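Geobacter metallireducens SMUG1 (Geobacter metallireducens, PDB 5H9I) belongs to the uracil-DNA glycosylase superfamily and binds xanthine in a pocket beside its parallel beta-sheet. Local coordinates at residues I187-F192 / I211-P216. Sequence-based numbering, arbitrary orientation.
Sequences IGVGAF and IIHPSP. With XAN (xanthine), chain B.
V189 and H213 meet where two neighbouring parallel strands, 185-189 and the edge strand 207-211, run out at the xanthine pocket of this UDG-like alpha/beta fold. The backbones pair through I211: its N-H reaches G188 O at 3.0 Å, and its carbonyl O accepts the N-H of G190. Beta-branched residues suit these strands. The CG2 methyls of I187 and I211 touch at 3.9 Å while the two side chains slant across each other, with F57 of strand 55-59 against both. V189 puts CG1 anti to its backbone N (chi1 180°), and this methyl lies 3.6 Å from CD of P214, with CD2 of the H213 ring a little farther off; the side chain stands roughly at a right angle to both partners. G190, at the N-cap of helix 191-201, has a positive phi of 95°, and a CB there would press against CD2 of H213 and against the preceding carbonyl. With no side chain on G190, its CA lets CB of H213 come to 4.0 Å.

Histidine fits the pocket because its two ring nitrogens can do different work. ND1 of H213 accepts the N-H of S215, whose N lies near the ring plane at 3.0 Å, and this bond helps set the turn of the imidazole. P214 follows with its CD over one face of that ring, offset toward the rim, and the carbonyl O of V189 sits by the CD2 edge. S113 of helix 112-125 also touches H213. Held this way, NE2 of H213 gives its N-H to xanthine N7 at 3.0 Å, in a bent bond with an N-H...N angle of 137°.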
ATOM      1  N   ILE A 187       7.979  -8.523   2.122  1.00 13.35           N
ATOM      2  CA  ILE A 187       7.739  -8.354   3.537  1.00 11.29           C
ATOM      3  C   ILE A 187       6.339  -7.779   3.696  1.00 12.38           C
ATOM      4  O   ILE A 187       6.126  -6.607   3.292  1.00 12.21           O
ATOM      5  CB  ILE A 187       8.773  -7.386   4.167  1.00 12.15           C
ATOM      6  CG1 ILE A 187      10.201  -7.867   3.922  1.00 15.92           C
ATOM      7  CG2 ILE A 187       8.452  -7.124   5.632  1.00 13.61           C
ATOM      8  CD1 ILE A 187      11.322  -7.049   4.384  1.00 19.59           C
ATOM      9  N   GLY A 188       5.448  -8.511   4.348  1.00 13.91           N
ATOM     10  CA  GLY A 188       4.179  -7.977   4.733  1.00 12.44           C
ATOM     11  C   GLY A 188       4.327  -6.999   5.892  1.00 13.58           C
ATOM     12  O   GLY A 188       4.986  -7.337   6.893  1.00 15.46           O
ATOM     13  N   VAL A 189       3.656  -5.884   5.784  1.00 12.85           N
ATOM     14  CA  VAL A 189       3.594  -4.943   6.934  1.00 12.77           C
ATOM     15  C   VAL A 189       2.275  -5.284   7.637  1.00 14.28           C
ATOM     16  O   VAL A 189       1.179  -4.935   7.201  1.00 14.61           O
ATOM     17  CB  VAL A 189       3.641  -3.521   6.474  1.00 12.84           C
ATOM     18  CG1 VAL A 189       3.575  -2.567   7.686  1.00 16.38           C
ATOM     19  CG2 VAL A 189       4.856  -3.266   5.602  1.00 15.33           C
ATOM     20  N   GLY A 190       2.455  -6.027   8.724  1.00 15.52           N
ATOM     21  CA  GLY A 190       1.278  -6.591   9.475  1.00 16.04           C
ATOM     22  C   GLY A 190       0.953  -7.975   9.049  1.00 14.04           C
ATOM     23  O   GLY A 190       1.382  -8.490   8.003  1.00 16.09           O
ATOM     24  N   ALA A 191       0.164  -8.627   9.882  1.00 16.03           N
ATOM     25  CA  ALA A 191      -0.169 -10.040   9.658  1.00 16.99           C
ATOM     26  C   ALA A 191      -1.034 -10.310   8.470  1.00 15.78           C
ATOM     27  O   ALA A 191      -0.866 -11.360   7.830  1.00 16.45           O
ATOM     28  CB  ALA A 191      -0.921 -10.545  10.959  1.00 23.34           C
ATOM     29  N   PHE A 192      -2.016  -9.454   8.198  1.00 15.35           N
ATOM     30  CA  PHE A 192      -2.901  -9.679   7.048  1.00 14.76           C
ATOM     31  C   PHE A 192      -2.091  -9.628   5.742  1.00 16.51           C
ATOM     32  O   PHE A 192      -2.185 -10.517   4.892  1.00 15.86           O
ATOM     33  CB  PHE A 192      -4.084  -8.743   6.975  1.00 20.27           C
ATOM     34  CG  PHE A 192      -4.742  -8.707   5.632  1.00 27.42           C
ATOM     35  CD1 PHE A 192      -5.848  -9.523   5.341  1.00 31.71           C
ATOM     36  CD2 PHE A 192      -4.224  -7.804   4.602  1.00 33.58           C
ATOM     37  CE1 PHE A 192      -6.422  -9.434   4.062  1.00 35.36           C
ATOM     38  CE2 PHE A 192      -4.739  -7.672   3.397  1.00 19.03           C
ATOM     39  CZ  PHE A 192      -5.886  -8.501   3.109  1.00 28.97           C
ATOM     40  N   ILE A 211       7.034  -7.590   9.034  1.00 14.30           N
ATOM     41  CA  ILE A 211       7.374  -6.704  10.098  1.00 13.99           C
ATOM     42  C   ILE A 211       6.105  -6.228  10.844  1.00 16.21           C
ATOM     43  O   ILE A 211       4.983  -6.218  10.293  1.00 15.81           O
ATOM     44  CB  ILE A 211       8.171  -5.467   9.636  1.00 15.63           C
ATOM     45  CG1 ILE A 211       7.393  -4.608   8.687  1.00 16.66           C
ATOM     46  CG2 ILE A 211       9.598  -5.910   9.186  1.00 18.87           C
ATOM     47  CD1 ILE A 211       8.057  -3.243   8.422  1.00 16.58           C
ATOM     48  N   ILE A 212       6.324  -5.807  12.077  1.00 14.38           N
ATOM     49  CA  ILE A 212       5.227  -5.226  12.868  1.00 13.61           C
ATOM     50  C   ILE A 212       4.613  -4.060  12.051  1.00 12.81           C
ATOM     51  O   ILE A 212       5.336  -3.230  11.486  1.00 16.70           O
ATOM     52  CB  ILE A 212       5.786  -4.786  14.233  1.00 16.21           C
ATOM     53  CG1 ILE A 212       4.733  -4.211  15.084  1.00 21.57           C
ATOM     54  CG2 ILE A 212       7.001  -3.943  14.075  1.00 19.14           C
ATOM     55  CD1 ILE A 212       5.283  -4.073  16.554  1.00 20.19           C
ATOM     56  N   HIS A 213       3.305  -3.922  12.161  1.00 13.34           N
ATOM     57  CA  HIS A 213       2.637  -2.777  11.567  1.00 15.58           C
ATOM     58  C   HIS A 213       2.821  -1.551  12.454  1.00 16.13           C
ATOM     59  O   HIS A 213       2.810  -1.652  13.684  1.00 14.75           O
ATOM     60  CB  HIS A 213       1.172  -3.109  11.427  1.00 15.91           C
ATOM     61  CG  HIS A 213       0.427  -2.148  10.587  1.00 15.39           C
ATOM     62  ND1 HIS A 213       0.113  -0.881  11.032  1.00 18.45           N
ATOM     63  CD2 HIS A 213      -0.025  -2.244   9.319  1.00 16.38           C
ATOM     64  CE1 HIS A 213      -0.527  -0.246  10.067  1.00 19.52           C
ATOM     65  NE2 HIS A 213      -0.656  -1.063   9.056  1.00 17.29           N
ATOM     66  N   PRO A 214       3.018  -0.390  11.861  1.00 11.85           N
ATOM     67  CA  PRO A 214       3.351   0.833  12.621  1.00 12.56           C
ATOM     68  C   PRO A 214       2.164   1.494  13.341  1.00 13.27           C
ATOM     69  O   PRO A 214       2.474   2.489  14.001  1.00 14.64           O
ATOM     70  CB  PRO A 214       3.987   1.754  11.534  1.00 14.66           C
ATOM     71  CG  PRO A 214       3.331   1.352  10.263  1.00 12.75           C
ATOM     72  CD  PRO A 214       3.246  -0.147  10.386  1.00 13.90           C
ATOM     73  N   SER A 215       0.967   1.028  13.165  1.00 16.03           N
ATOM     74  CA  SER A 215      -0.178   1.738  13.808  1.00 16.65           C
ATOM     75  C   SER A 215      -0.111   1.725  15.321  1.00 18.24           C
ATOM     76  O   SER A 215       0.437   0.800  15.963  1.00 19.32           O
ATOM     77  CB  SER A 215      -1.537   1.402  13.295  1.00 29.35           C
ATOM     78  OG  SER A 215      -2.147   0.536  14.104  1.00 25.81           O
ATOM     79  N   PRO A 216      -0.664   2.747  15.897  1.00 15.67           N
ATOM     80  CA  PRO A 216      -0.827   2.693  17.354  1.00 16.42           C
ATOM     81  C   PRO A 216      -1.621   1.538  17.898  1.00 21.21           C
ATOM     82  O   PRO A 216      -1.633   1.410  19.120  1.00 19.06           O
ATOM     83  CB  PRO A 216      -1.469   4.020  17.633  1.00 17.83           C
ATOM     84  CG  PRO A 216      -0.993   4.952  16.604  1.00 20.79           C
ATOM     85  CD  PRO A 216      -0.858   4.114  15.357  1.00 14.84           C
TER
HETATM   86  N9  XAN B 301      -1.752   3.052   6.743  1.00 19.11           N
HETATM   87  C4  XAN B 301      -1.584   2.409   5.621  1.00 14.16           C
HETATM   88  N3  XAN B 301      -1.328   2.763   4.365  1.00 16.04           N
HETATM   89  C2  XAN B 301      -1.220   1.883   3.475  1.00 17.75           C
HETATM   90  O2  XAN B 301      -1.041   2.234   2.337  1.00 19.17           O
HETATM   91  N1  XAN B 301      -1.277   0.568   3.733  1.00 16.20           N
HETATM   92  C6  XAN B 301      -1.494   0.085   4.918  1.00 17.30           C
HETATM   93  O6  XAN B 301      -1.609  -1.122   5.160  1.00 19.52           O
HETATM   94  C5  XAN B 301      -1.702   1.013   5.941  1.00 16.18           C
HETATM   95  N7  XAN B 301      -1.949   0.898   7.237  1.00 19.60           N
HETATM   96  C8  XAN B 301      -1.974   2.129   7.722  1.00 19.51           C